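TetR-family transcriptional regulator (Streptomyces coelicolor A3, PDB 2QIB) probably binds cis-regulatory DNA through a helix-turn-helix domain and acts as a transcription factor, as TetR-family regulators do. Local coordinates at residues S27-P31 with D32-I36; R47-V50 with Y51-P55; S118-T121 with N122-D126; A160-T163 with A164-L168; R171-P174 with R175-E179. One frame throughout, in Å; residues are numbered along the deposited sequence.

Contact 1: residues S27-P31 with D32-I36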
loop_
_atom_site.group_PDB
_atom_site.type_symbol
_atom_site.label_atom_id
_atom_site.label_comp_id
_atom_site.label_asym_id
_atom_site.label_seq_id
_atom_site.Cartn_x
_atom_site.Cartn_y
_atom_site.Cartn_z
ATOM N N SER A 27 4.459 10.909 18.244
ATOM C CA SER A 27 5.467 10.313 17.358
ATOM C C SER A 27 6.123 9.116 18.041
ATOM O O SER A 27 6.477 8.128 17.388
ATOM C CB SER A 27 6.535 11.328 16.940
ATOM O OG SER A 27 5.921 12.305 16.100
ATOM N N ARG A 28 6.291 9.211 19.360
ATOM C CA ARG A 28 7.038 8.232 20.146
ATOM C C ARG A 28 6.272 6.970 20.506
ATOM O O ARG A 28 6.884 5.929 20.756
ATOM C CB ARG A 28 7.530 8.875 21.457
ATOM C CG ARG A 28 8.600 9.919 21.239
ATOM C CD ARG A 28 8.718 10.805 22.501
ATOM N NE ARG A 28 9.818 10.320 23.304
ATOM C CZ ARG A 28 11.052 10.805 23.236
ATOM N NH1 ARG A 28 11.326 11.838 22.446
ATOM N NH2 ARG A 28 12.003 10.272 23.984
ATOM N N ARG A 29 4.951 7.073 20.583
ATOM C CA ARG A 29 4.134 5.977 21.084
ATOM C C ARG A 29 2.831 5.910 20.342
ATOM O O ARG A 29 2.345 6.941 19.831
ATOM C CB ARG A 29 3.773 6.209 22.570
ATOM C CG ARG A 29 4.956 6.364 23.486
ATOM C CD ARG A 29 4.526 6.187 24.954
ATOM N NE ARG A 29 3.791 7.342 25.514
ATOM C CZ ARG A 29 4.343 8.482 25.921
ATOM N NH1 ARG A 29 5.659 8.689 25.810
ATOM N NH2 ARG A 29 3.573 9.405 26.489
ATOM N N SER A 30 2.218 4.731 20.330
ATOM C CA SER A 30 0.864 4.621 19.814
ATOM C C SER A 30 -0.067 5.526 20.634
ATOM O O SER A 30 0.197 5.772 21.835
ATOM C CB SER A 30 0.373 3.167 19.822
ATOM O OG SER A 30 0.569 2.594 21.090
ATOM N N PRO A 31 -1.131 6.053 19.991
ATOM C CA PRO A 31 -1.884 7.162 20.564
ATOM C C PRO A 31 -2.669 6.761 21.836
ATOM O O PRO A 31 -2.955 7.619 22.682
ATOM C CB PRO A 31 -2.798 7.618 19.415
ATOM C CG PRO A 31 -2.905 6.417 18.503
ATOM C CD PRO A 31 -1.656 5.615 18.678
ATOM N N ASP A 32 -2.997 5.474 21.971
ATOM C CA ASP A 32 -3.599 4.949 23.219
ATOM C C ASP A 32 -2.688 5.088 24.450
ATOM O O ASP A 32 -3.181 5.020 25.608
ATOM C CB ASP A 32 -3.983 3.465 23.063
ATOM C CG ASP A 32 -2.799 2.590 22.719
ATOM O OD1 ASP A 32 -2.053 2.926 21.773
ATOM O OD2 ASP A 32 -2.591 1.552 23.383
ATOM N N GLU A 33 -1.381 5.257 24.228
ATOM C CA GLU A 33 -0.409 5.419 25.311
ATOM C C GLU A 33 0.033 6.873 25.505
ATOM O O GLU A 33 1.068 7.105 26.099
ATOM C CB GLU A 33 0.839 4.554 25.080
ATOM C CG GLU A 33 0.534 3.078 24.883
ATOM C CD GLU A 33 1.797 2.233 24.853
ATOM O OE1 GLU A 33 2.841 2.720 24.372
ATOM O OE2 GLU A 33 1.740 1.060 25.297
ATOM N N VAL A 34 -0.726 7.827 24.959
ATOM C CA VAL A 34 -0.433 9.245 25.145
ATOM C C VAL A 34 -1.670 9.882 25.743
ATOM O O VAL A 34 -2.749 9.787 25.176
ATOM C CB VAL A 34 -0.055 9.946 23.800
ATOM C CG1 VAL A 34 0.191 11.443 24.021
ATOM C CG2 VAL A 34 1.220 9.290 23.212
ATOM N N SER A 35 -1.515 10.529 26.893
ATOM C CA SER A 35 -2.661 11.149 27.587
ATOM C C SER A 35 -2.566 12.672 27.594
ATOM O O SER A 35 -1.495 13.252 27.440
ATOM C CB SER A 35 -2.738 10.684 29.046
ATOM O OG SER A 35 -1.647 11.198 29.802
ATOM N N ILE A 36 -3.700 13.319 27.839
ATOM C CA ILE A 36 -3.699 14.774 28.047
ATOM C C ILE A 36 -2.805 15.152 29.214
ATOM O O ILE A 36 -2.035 16.120 29.125
ATOM C CB ILE A 36 -5.123 15.318 28.258
ATOM C CG1 ILE A 36 -5.989 15.085 27.016
ATOM C CG2 ILE A 36 -5.090 16.803 28.746
ATOM C CD1 ILE A 36 -5.457 15.717 25.729
HETATM O O HOH W 1 3.824 2.555 21.854
#

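Contact 2: residues R47-V50 with Y51-P55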
loop_
_atom_site.group_PDB
_atom_site.type_symbol
_atom_site.label_atom_id
_atom_site.label_comp_id
_atom_site.label_asym_id
_atom_site.label_seq_id
_atom_site.Cartn_x
_atom_site.Cartn_y
_atom_site.Cartn_z
ATOM N N ARG A 47 -3.681 20.360 33.359
ATOM C CA ARG A 47 -4.624 19.615 32.542
ATOM C C ARG A 47 -5.749 20.520 31.961
ATOM O O ARG A 47 -5.983 20.505 30.743
ATOM C CB ARG A 47 -5.150 18.397 33.344
ATOM C CG ARG A 47 -6.314 17.646 32.746
ATOM C CD ARG A 47 -6.889 16.583 33.750
ATOM N NE ARG A 47 -8.094 15.965 33.197
ATOM C CZ ARG A 47 -8.077 15.001 32.279
ATOM N NH1 ARG A 47 -6.911 14.526 31.845
ATOM N NH2 ARG A 47 -9.212 14.506 31.798
ATOM N N PRO A 48 -6.450 21.312 32.810
ATOM C CA PRO A 48 -7.475 22.212 32.250
ATOM C C PRO A 48 -6.906 23.198 31.215
ATOM O O PRO A 48 -7.573 23.500 30.203
ATOM C CB PRO A 48 -8.014 22.965 33.486
ATOM C CG PRO A 48 -7.708 22.065 34.615
ATOM C CD PRO A 48 -6.394 21.406 34.279
ATOM N N LEU A 49 -5.678 23.674 31.431
ATOM C CA LEU A 49 -5.116 24.620 30.457
ATOM C C LEU A 49 -4.932 23.999 29.046
ATOM O O LEU A 49 -5.082 24.700 28.032
ATOM C CB LEU A 49 -3.851 25.326 30.996
ATOM C CG LEU A 49 -3.329 26.506 30.151
ATOM C CD1 LEU A 49 -4.431 27.552 29.893
ATOM C CD2 LEU A 49 -2.135 27.155 30.850
ATOM N N VAL A 50 -4.651 22.690 28.961
ATOM C CA VAL A 50 -4.607 22.015 27.657
ATOM C C VAL A 50 -5.972 22.117 26.969
ATOM O O VAL A 50 -6.059 22.432 25.794
ATOM C CB VAL A 50 -4.188 20.522 27.763
ATOM C CG1 VAL A 50 -4.301 19.830 26.401
ATOM C CG2 VAL A 50 -2.770 20.414 28.333
ATOM N N TYR A 51 -7.048 21.893 27.734
ATOM C CA TYR A 51 -8.391 21.971 27.161
ATOM C C TYR A 51 -8.815 23.413 26.802
ATOM O O TYR A 51 -9.808 23.610 26.094
ATOM C CB TYR A 51 -9.408 21.352 28.129
ATOM C CG TYR A 51 -9.333 19.846 28.225
ATOM C CD1 TYR A 51 -9.932 19.035 27.249
ATOM C CD2 TYR A 51 -8.673 19.239 29.289
ATOM C CE1 TYR A 51 -9.874 17.665 27.357
ATOM C CE2 TYR A 51 -8.629 17.861 29.417
ATOM C CZ TYR A 51 -9.228 17.087 28.444
ATOM O OH TYR A 51 -9.163 15.724 28.542
ATOM N N HIS A 52 -8.077 24.411 27.280
ATOM C CA HIS A 52 -8.298 25.788 26.819
ATOM C C HIS A 52 -8.002 25.916 25.320
ATOM O O HIS A 52 -8.626 26.720 24.627
ATOM C CB HIS A 52 -7.443 26.769 27.613
ATOM C CG HIS A 52 -7.762 28.209 27.323
ATOM N ND1 HIS A 52 -8.888 28.827 27.820
ATOM C CD2 HIS A 52 -7.120 29.140 26.577
ATOM C CE1 HIS A 52 -8.920 30.083 27.408
ATOM N NE2 HIS A 52 -7.860 30.302 26.653
ATOM N N TYR A 53 -7.045 25.118 24.842
ATOM C CA TYR A 53 -6.555 25.191 23.450
ATOM C C TYR A 53 -7.162 24.166 22.510
ATOM O O TYR A 53 -7.335 24.410 21.304
ATOM C CB TYR A 53 -5.035 25.073 23.480
ATOM C CG TYR A 53 -4.380 26.281 24.092
ATOM C CD1 TYR A 53 -4.078 27.388 23.290
ATOM C CD2 TYR A 53 -4.053 26.342 25.449
ATOM C CE1 TYR A 53 -3.484 28.510 23.811
ATOM C CE2 TYR A 53 -3.465 27.492 25.993
ATOM C CZ TYR A 53 -3.174 28.569 25.141
ATOM O OH TYR A 53 -2.593 29.726 25.594
ATOM N N PHE A 54 -7.486 22.999 23.058
ATOM C CA PHE A 54 -8.077 21.903 22.289
ATOM C C PHE A 54 -9.209 21.279 23.103
ATOM O O PHE A 54 -9.016 20.997 24.281
ATOM C CB PHE A 54 -6.994 20.872 21.953
ATOM C CG PHE A 54 -5.889 21.453 21.130
ATOM C CD1 PHE A 54 -5.992 21.486 19.741
ATOM C CD2 PHE A 54 -4.782 22.038 21.748
ATOM C CE1 PHE A 54 -4.992 22.061 18.975
ATOM C CE2 PHE A 54 -3.770 22.622 20.988
ATOM C CZ PHE A 54 -3.876 22.633 19.603
ATOM N N PRO A 55 -10.389 21.089 22.494
ATOM C CA PRO A 55 -11.544 20.559 23.260
ATOM C C PRO A 55 -11.482 19.062 23.584
ATOM O O PRO A 55 -12.287 18.564 24.383
ATOM C CB PRO A 55 -12.725 20.839 22.336
ATOM C CG PRO A 55 -12.130 20.784 20.951
ATOM C CD PRO A 55 -10.759 21.424 21.109
#

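Contact 3: residues S118-T121 with N122-D126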
loop_
_atom_site.group_PDB
_atom_site.type_symbol
_atom_site.label_atom_id
_atom_site.label_comp_id
_atom_site.label_asym_id
_atom_site.label_seq_id
_atom_site.Cartn_x
_atom_site.Cartn_y
_atom_site.Cartn_z
ATOM N N SER A 118 -10.138 9.372 11.971
ATOM C CA SER A 118 -11.258 10.287 11.822
ATOM C C SER A 118 -11.293 10.707 10.360
ATOM O O SER A 118 -10.332 10.467 9.602
ATOM C CB SER A 118 -11.107 11.514 12.710
ATOM O OG SER A 118 -9.984 12.275 12.332
ATOM N N THR A 119 -12.393 11.331 9.965
ATOM C CA THR A 119 -12.498 11.872 8.620
ATOM C C THR A 119 -11.350 12.838 8.364
ATOM O O THR A 119 -10.767 12.863 7.260
ATOM C CB THR A 119 -13.858 12.570 8.417
ATOM O OG1 THR A 119 -14.877 11.564 8.385
ATOM C CG2 THR A 119 -13.877 13.384 7.105
ATOM N N THR A 120 -11.013 13.612 9.391
ATOM C CA THR A 120 -9.958 14.584 9.282
ATOM C C THR A 120 -8.603 13.891 9.117
ATOM O O THR A 120 -7.843 14.291 8.237
ATOM C CB THR A 120 -9.969 15.556 10.457
ATOM O OG1 THR A 120 -11.164 16.352 10.350
ATOM C CG2 THR A 120 -8.764 16.475 10.429
ATOM N N THR A 121 -8.319 12.877 9.941
ATOM C CA THR A 121 -7.008 12.191 9.824
ATOM C C THR A 121 -6.857 11.494 8.472
ATOM O O THR A 121 -5.804 11.595 7.849
ATOM C CB THR A 121 -6.641 11.219 10.984
ATOM O OG1 THR A 121 -7.458 10.046 10.967
ATOM C CG2 THR A 121 -6.766 11.904 12.332
ATOM N N ASN A 122 -7.903 10.802 8.025
ATOM C CA ASN A 122 -7.885 10.180 6.672
ATOM C C ASN A 122 -7.659 11.168 5.556
ATOM O O ASN A 122 -6.932 10.857 4.597
ATOM C CB ASN A 122 -9.177 9.420 6.387
ATOM C CG ASN A 122 -9.407 8.321 7.367
ATOM O OD1 ASN A 122 -8.478 7.911 8.073
ATOM N ND2 ASN A 122 -10.660 7.852 7.465
ATOM N N ALA A 123 -8.299 12.341 5.661
ATOM C CA ALA A 123 -8.099 13.416 4.694
ATOM C C ALA A 123 -6.643 13.913 4.687
ATOM O O ALA A 123 -6.075 14.109 3.614
ATOM C CB ALA A 123 -9.060 14.569 4.960
ATOM N N LEU A 124 -6.055 14.123 5.879
ATOM C CA LEU A 124 -4.659 14.554 5.988
ATOM C C LEU A 124 -3.735 13.507 5.331
ATOM O O LEU A 124 -2.876 13.871 4.519
ATOM C CB LEU A 124 -4.245 14.808 7.446
ATOM C CG LEU A 124 -4.826 16.088 8.063
ATOM C CD1 LEU A 124 -4.634 16.090 9.582
ATOM C CD2 LEU A 124 -4.193 17.303 7.423
ATOM N N VAL A 125 -3.929 12.232 5.658
ATOM C CA VAL A 125 -3.078 11.183 5.066
ATOM C C VAL A 125 -3.232 11.202 3.535
ATOM O O VAL A 125 -2.244 11.199 2.770
ATOM C CB VAL A 125 -3.372 9.804 5.683
ATOM C CG1 VAL A 125 -2.686 8.687 4.925
ATOM C CG2 VAL A 125 -2.906 9.795 7.164
ATOM N N ASP A 126 -4.472 11.237 3.073
ATOM C CA ASP A 126 -4.692 11.316 1.622
ATOM C C ASP A 126 -4.062 12.534 0.969
ATOM O O ASP A 126 -3.614 12.451 -0.182
ATOM C CB ASP A 126 -6.177 11.291 1.312
ATOM C CG ASP A 126 -6.739 9.922 1.419
ATOM O OD1 ASP A 126 -5.977 8.952 1.242
ATOM O OD2 ASP A 126 -7.944 9.808 1.672
HETATM O O HOH W 2 -6.344 8.125 9.370
#

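Contact 4: residues A160-T163 with A164-L168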
loop_
_atom_site.group_PDB
_atom_site.type_symbol
_atom_site.label_atom_id
_atom_site.label_comp_id
_atom_site.label_asym_id
_atom_site.label_seq_id
_atom_site.Cartn_x
_atom_site.Cartn_y
_atom_site.Cartn_z
ATOM N N ALA A 160 5.670 2.437 -1.586
ATOM C CA ALA A 160 6.588 3.199 -0.731
ATOM C C ALA A 160 6.090 3.311 0.728
ATOM O O ALA A 160 6.891 3.210 1.672
ATOM C CB ALA A 160 6.861 4.588 -1.323
ATOM N N GLU A 161 4.776 3.479 0.926
ATOM C CA GLU A 161 4.164 3.413 2.266
ATOM C C GLU A 161 4.405 2.031 2.909
ATOM O O GLU A 161 4.857 1.896 4.057
ATOM C CB GLU A 161 2.650 3.619 2.106
ATOM C CG GLU A 161 2.284 5.001 1.751
ATOM C CD GLU A 161 0.750 5.172 1.633
ATOM O OE1 GLU A 161 -0.003 4.406 2.268
ATOM O OE2 GLU A 161 0.339 6.077 0.898
ATOM N N SER A 162 4.107 0.974 2.163
ATOM C CA SER A 162 4.253 -0.377 2.680
ATOM C C SER A 162 5.698 -0.695 3.053
ATOM O O SER A 162 5.981 -1.294 4.092
ATOM C CB SER A 162 3.781 -1.369 1.624
ATOM O OG SER A 162 3.790 -2.673 2.186
ATOM N N THR A 163 6.608 -0.307 2.166
ATOM C CA THR A 163 8.030 -0.557 2.360
ATOM C C THR A 163 8.503 0.114 3.653
ATOM O O THR A 163 9.220 -0.513 4.445
ATOM C CB THR A 163 8.847 -0.104 1.140
ATOM O OG1 THR A 163 8.501 -0.934 0.012
ATOM C CG2 THR A 163 10.342 -0.232 1.377
ATOM N N ALA A 164 8.124 1.374 3.861
ATOM C CA ALA A 164 8.549 2.080 5.076
ATOM C C ALA A 164 7.952 1.415 6.330
ATOM O O ALA A 164 8.640 1.245 7.334
ATOM C CB ALA A 164 8.121 3.566 5.009
ATOM N N LEU A 165 6.690 0.996 6.264
ATOM C CA LEU A 165 6.040 0.358 7.417
ATOM C C LEU A 165 6.697 -0.995 7.730
ATOM O O LEU A 165 6.958 -1.349 8.908
ATOM C CB LEU A 165 4.545 0.142 7.131
ATOM C CG LEU A 165 3.717 1.417 7.105
ATOM C CD1 LEU A 165 2.344 1.117 6.496
ATOM C CD2 LEU A 165 3.615 2.020 8.573
ATOM N N LEU A 166 7.027 -1.746 6.677
ATOM C CA LEU A 166 7.662 -3.032 6.882
ATOM C C LEU A 166 9.077 -2.828 7.418
ATOM O O LEU A 166 9.563 -3.646 8.223
ATOM C CB LEU A 166 7.666 -3.850 5.569
ATOM C CG LEU A 166 6.253 -4.316 5.161
ATOM C CD1 LEU A 166 6.188 -4.701 3.665
ATOM C CD2 LEU A 166 5.781 -5.507 6.080
ATOM N N TRP A 167 9.737 -1.744 6.975
ATOM C CA TRP A 167 11.093 -1.412 7.444
ATOM C C TRP A 167 11.069 -1.194 8.965
ATOM O O TRP A 167 11.869 -1.805 9.704
ATOM C CB TRP A 167 11.666 -0.208 6.715
ATOM C CG TRP A 167 12.931 0.291 7.351
ATOM C CD1 TRP A 167 14.144 -0.350 7.425
ATOM C CD2 TRP A 167 13.081 1.529 8.051
ATOM N NE1 TRP A 167 15.070 0.465 8.090
ATOM C CE2 TRP A 167 14.426 1.610 8.492
ATOM C CE3 TRP A 167 12.213 2.611 8.296
ATOM C CZ2 TRP A 167 14.914 2.734 9.198
ATOM C CZ3 TRP A 167 12.689 3.722 9.008
ATOM C CH2 TRP A 167 14.028 3.778 9.433
ATOM N N LEU A 168 10.090 -0.431 9.421
ATOM C CA LEU A 168 9.967 -0.095 10.864
ATOM C C LEU A 168 9.796 -1.310 11.773
ATOM O O LEU A 168 10.166 -1.268 12.969
ATOM C CB LEU A 168 8.828 0.872 11.078
ATOM C CG LEU A 168 9.038 2.321 10.657
ATOM C CD1 LEU A 168 7.715 3.045 10.792
ATOM C CD2 LEU A 168 10.107 2.996 11.539
#

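Contact 5: residues R171-P174 with R175-E179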
loop_
_atom_site.group_PDB
_atom_site.type_symbol
_atom_site.label_atom_id
_atom_site.label_comp_id
_atom_site.label_asym_id
_atom_site.label_seq_id
_atom_site.Cartn_x
_atom_site.Cartn_y
_atom_site.Cartn_z
ATOM N N ARG A 171 13.564 -3.177 11.599
ATOM C CA ARG A 171 14.703 -2.564 10.898
ATOM C C ARG A 171 15.769 -3.603 10.530
ATOM O O ARG A 171 16.974 -3.399 10.723
ATOM C CB ARG A 171 15.281 -1.405 11.734
ATOM C CG ARG A 171 14.256 -0.309 12.031
ATOM C CD ARG A 171 14.921 0.934 12.665
ATOM N NE ARG A 171 13.885 1.879 13.080
ATOM C CZ ARG A 171 14.056 3.189 13.232
ATOM N NH1 ARG A 171 15.241 3.742 12.978
ATOM N NH2 ARG A 171 13.034 3.945 13.622
ATOM N N ARG A 172 15.314 -4.725 9.969
ATOM C CA ARG A 172 16.242 -5.813 9.674
ATOM C C ARG A 172 16.974 -5.598 8.359
ATOM O O ARG A 172 17.907 -6.333 8.046
ATOM C CB ARG A 172 15.495 -7.139 9.613
ATOM C CG ARG A 172 15.254 -7.770 10.998
ATOM C CD ARG A 172 14.622 -9.154 10.830
ATOM N NE ARG A 172 13.291 -9.026 10.258
ATOM C CZ ARG A 172 12.603 -10.014 9.686
ATOM N NH1 ARG A 172 13.116 -11.245 9.612
ATOM N NH2 ARG A 172 11.385 -9.758 9.197
ATOM N N ILE A 173 16.547 -4.596 7.595
ATOM C CA ILE A 173 17.180 -4.236 6.316
ATOM C C ILE A 173 17.564 -2.767 6.411
ATOM O O ILE A 173 16.734 -1.963 6.811
ATOM C CB ILE A 173 16.182 -4.427 5.141
ATOM C CG1 ILE A 173 15.600 -5.853 5.172
ATOM C CG2 ILE A 173 16.833 -4.030 3.805
ATOM C CD1 ILE A 173 14.419 -6.069 4.274
ATOM N N PRO A 174 18.802 -2.400 6.007
ATOM C CA PRO A 174 19.229 -1.002 6.183
ATOM C C PRO A 174 18.401 -0.065 5.306
ATOM O O PRO A 174 18.053 -0.431 4.165
ATOM C CB PRO A 174 20.710 -1.015 5.726
ATOM C CG PRO A 174 21.096 -2.443 5.742
ATOM C CD PRO A 174 19.859 -3.214 5.399
ATOM N N ARG A 175 18.062 1.107 5.840
ATOM C CA ARG A 175 17.256 2.054 5.083
ATOM C C ARG A 175 17.909 2.439 3.752
ATOM O O ARG A 175 17.187 2.686 2.762
ATOM C CB ARG A 175 16.988 3.299 5.912
ATOM C CG ARG A 175 18.268 3.996 6.173
ATOM C CD ARG A 175 18.090 5.380 5.660
ATOM N NE ARG A 175 17.577 6.161 6.744
ATOM C CZ ARG A 175 17.246 7.460 6.728
ATOM N NH1 ARG A 175 16.887 7.960 7.903
ATOM N NH2 ARG A 175 17.251 8.244 5.612
ATOM N N ALA A 176 19.249 2.519 3.692
ATOM C CA ALA A 176 19.888 2.924 2.425
ATOM C C ALA A 176 19.529 1.934 1.324
ATOM O O ALA A 176 19.335 2.334 0.158
ATOM C CB ALA A 176 21.411 3.040 2.574
ATOM N N GLU A 177 19.530 0.645 1.655
ATOM C CA GLU A 177 19.135 -0.389 0.687
ATOM C C GLU A 177 17.692 -0.178 0.218
ATOM O O GLU A 177 17.387 -0.283 -0.980
ATOM C CB GLU A 177 19.312 -1.780 1.278
ATOM C CG GLU A 177 18.882 -2.872 0.335
ATOM C CD GLU A 177 19.227 -4.253 0.853
ATOM O OE1 GLU A 177 20.189 -4.374 1.660
ATOM O OE2 GLU A 177 18.551 -5.225 0.446
ATOM N N LEU A 178 16.810 0.144 1.160
ATOM C CA LEU A 178 15.368 0.302 0.823
ATOM C C LEU A 178 15.086 1.563 -0.014
ATOM O O LEU A 178 14.180 1.577 -0.868
ATOM C CB LEU A 178 14.522 0.232 2.078
ATOM C CG LEU A 178 14.546 -1.190 2.698
ATOM C CD1 LEU A 178 13.624 -1.204 3.946
ATOM C CD2 LEU A 178 14.198 -2.393 1.769
ATOM N N GLU A 179 15.830 2.626 0.283
ATOM C CA GLU A 179 15.710 3.873 -0.466
ATOM C C GLU A 179 16.075 3.586 -1.924
ATOM O O GLU A 179 15.275 3.917 -2.819
ATOM C CB GLU A 179 16.631 4.955 0.124
ATOM C CG GLU A 179 16.138 5.446 1.502
ATOM C CD GLU A 179 17.201 6.233 2.215
ATOM O OE1 GLU A 179 18.181 6.640 1.579
ATOM O OE2 GLU A 179 17.065 6.416 3.417
#

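Contact 1: residues S27-P31 with D32-I36
Arg-29, the first residue to leave helical geometry after helix 11-28, reaches forward to the backbone of Glu-33. Its chain bends at chi3 (-75°) and brings NE to 2.8 Å from Glu-33 O in a nearly straight bond of 168°. The oxygen lies in the guanidinium plane, although the donor stands well above the carbonyl plane; NH2 adds a weak bond to the same oxygen and forms a salt bridge with Glu-38. Ser-30 follows, its hydroxyl set between the backbone N and the carbonyl carbon, where OG donates to the syn side of Asp-32 OD1 at 2.7 Å. The backbone of Ser-30 works as well: its O accepts from Glu-33 N at 2.9 Å, and its N donates to a water that in turn donates to Glu-33 OE1. Pro-31, whose ring limits the freedom of the turn, offers its O to Val-34 N at 3.2 Å, and Lys-57 NZ bonds to that oxygen too. Val-34, the buried apolar member, brings CG2 to 4.0 Å from Arg-29 NE. Short polar side chains here bind a tight turn to itself, and the guanidinium grips the Glu-33 carbonyl and Glu-38 at once, so one side chain joins the turn to helix 36-43.

Contact 2: residues R47-V50 with Y51-P55
The chain runs helically from Arg-47 to Tyr-53, but its bonds are uneven: Tyr-51 N to Arg-47 O is weak at 3.5 Å, His-52 N is shared weakly between Pro-48 O and Leu-49 O, and Val-50 O takes two sounder donors. These are Tyr-53 N at 3.0 Å and Phe-54 N at 3.1 Å from Val-50 O, so one oxygen holds both an i+3 and an i+4 bond. Among the side chains, Arg-47 and Tyr-51 run side by side in the same direction. The arginine is extended from CG to NE, its CG anti to the backbone N (chi1 170°), which carries the guanidinium out along the tyrosine. Tyr-51 CE2 stands 4.0 Å above the centre of the guanidinium of Arg-47, with the two planes 68° apart, so the ring presents an edge atom to the flat cation and does not stack on it. The NH1 of Arg-47 is bound to Asp-37 in a salt bridge, which fixes the far end of the chain. On another side of the helix Leu-49 lies alongside Tyr-53, its CD1 4.0 Å from CE2 of that ring, and CD1 also meets His-52 CB at 3.9 Å. Leucine suits the spot because its chain is long enough to set one methyl against both residues. Val-50, compact and buried, packs on Ile-36, Ala-40 and Leu-60. A short helix packed on the preceding helix 36-43 is as expected of the second helix of a helix-turn-helix, which in TetR-family regulators is probably the DNA-recognition helix.

Contact 3: residues S118-T121 with N122-D126
Asn-122 hangs beside the carbonyl of Ser-118, in the first turn of helix 119-140, a helix start closed by a serine N-cap. The two residues meet through the backbone: Asn-122 N donates to Ser-118 O at 2.9 Å and 176°, nearly along the C=O axis. Its amide group lies close to the same oxygen, CG being 3.2 Å from Ser-118 O, but the bond of ND2 goes elsewhere, to Pro-114 O. That orientation follows from chi1 of -60°, with CG anti to the carbonyl carbon, which lays the amide back along the start of the helix. Ser-118 turns its own hydroxyl inward, and OG accepts from Thr-121 N at 3.0 Å, satisfying an amide that has no helical carbonyl behind it; Glu-62 bonds the same hydroxyl from helix 57-75. A serine serves well here because its short side chain can fold back onto the helix end. Thr-121 crosses Asn-122 at a slant. Its OG1 sits between the backbone N and the carbonyl carbon (chi1 70°), on the side of the asparagine amide, while its side chain packs on Glu-62 and Leu-65. One turn apart, the methyl CG2 of Thr-120 comes within 4.2 Å of Leu-124 CD1. Thr-120, Thr-121 and Leu-124 all lie against helix 57-75, while Val-125 rests on Leu-109 and Met-110 of helix 103-116. A water joins the slanted pair, 2.7 Å from Thr-121 OG1 and donating to Asn-122 OD1 at 2.5 Å.

Contact 4: residues A160-T163 with A164-L168
Ser-162 O accepts from Leu-166 N at 2.8 Å and 158°, the shortest of the four bonds that run from residues 160-163 to the next turn of helix 147-168. The same oxygen is overlaid by the leucine side chain, whose CG lies 3.2 Å from Ser-162 O. With CG anti to its carbonyl carbon (chi1 -69°), Leu-166 leans back toward the preceding turn, and its CD1 reaches Ser-162 OG at 3.5 Å. That hydroxyl bonds to Ser-158 OG of the second subunit, and a small serine lets the two chains come near; Leu-166 itself packs on Arg-154 of that subunit. An alanine here would lose the methyl beside the serine hydroxyl and is likely to leave a gap against Arg-154 of the second subunit. Leu-165 repeats the pattern one residue earlier, its CG 3.3 Å from Glu-161 O. Thr-163 O receives Trp-167 N at 2.9 Å, and the threonine hydroxyl bonds back to Leu-159 O, which settles a polar group in a buried place. Around the helix, Ala-164 meets helix 84-101, Leu-165 faces helix 103-116, Trp-167 lies against helices 84-101 and 175-194, and Ser-162, Thr-163 and Leu-166 meet the second subunit.

Contact 5: residues R171-P174 with R175-E179
Ile-173 and Leu-178 meet where the loop after helix 147-168 turns into helix 175-194, a helix start at the subunit interface of the all-helical, TetR-type C-terminal domain, with Pro-174 at the N-cap position. The apolar part of the contact centres on one methyl: CG2 of Ile-173 lies 3.7 Å from CD2 of Leu-178, the side chains crossing at about a right angle. A beta-branched isoleucine suits a stretched loop residue, and here its CG2 is anti to the backbone N (chi1 -53° for CG1), which carries that methyl to the helix. The extended chain of Glu-177 packs on it too, its CD 3.8 Å from CG2 of Ile-173. The backbone part is slight, a weak bond of 3.3 Å from Leu-178 N to Pro-174 O; proline has no side-chain acceptor with which to cap the helix, but its ring restricts phi where the chain enters it. The charged part starts with OE2 of Glu-177, in a salt bridge with Arg-148 of the second subunit. A glutamine in its place would remove the negative charge and would probably leave that arginine without its ionic mate at the subunit interface. Arg-175 points elsewhere: it is bound to Asp-97 of helix 84-101, and its guanidinium lies near Glu-179, although the exact place of that carboxylate is doubtful. On the proline side, the carboxylate of Glu-177 ends beside the ring, OE1 of Glu-177 lying 3.9 Å from CD of Pro-174.

Contacts 1 and 2 are surface contacts of the probable DNA-binding part and touch each other where Ile-36 packs on Val-50 and Tyr-51; their centres are about 17 Å apart. Contacts 3, 4 and 5 are partly buried and belong to the C-terminal, TetR-type region. The centre of contact 4 lies about 9 Å from the chain's centre, and this contact meets contact 5 through Trp-167, with both reaching the second subunit, whereas contacts 1 to 3 do not. Chemistry follows place: contact 1 relies on a turn's polar bonds, contact 2 on aromatic and arginine packing, contact 3 on a capped helix start, contact 4 on regular helix bonds, and contact 5 on apolar packing and ion pairs.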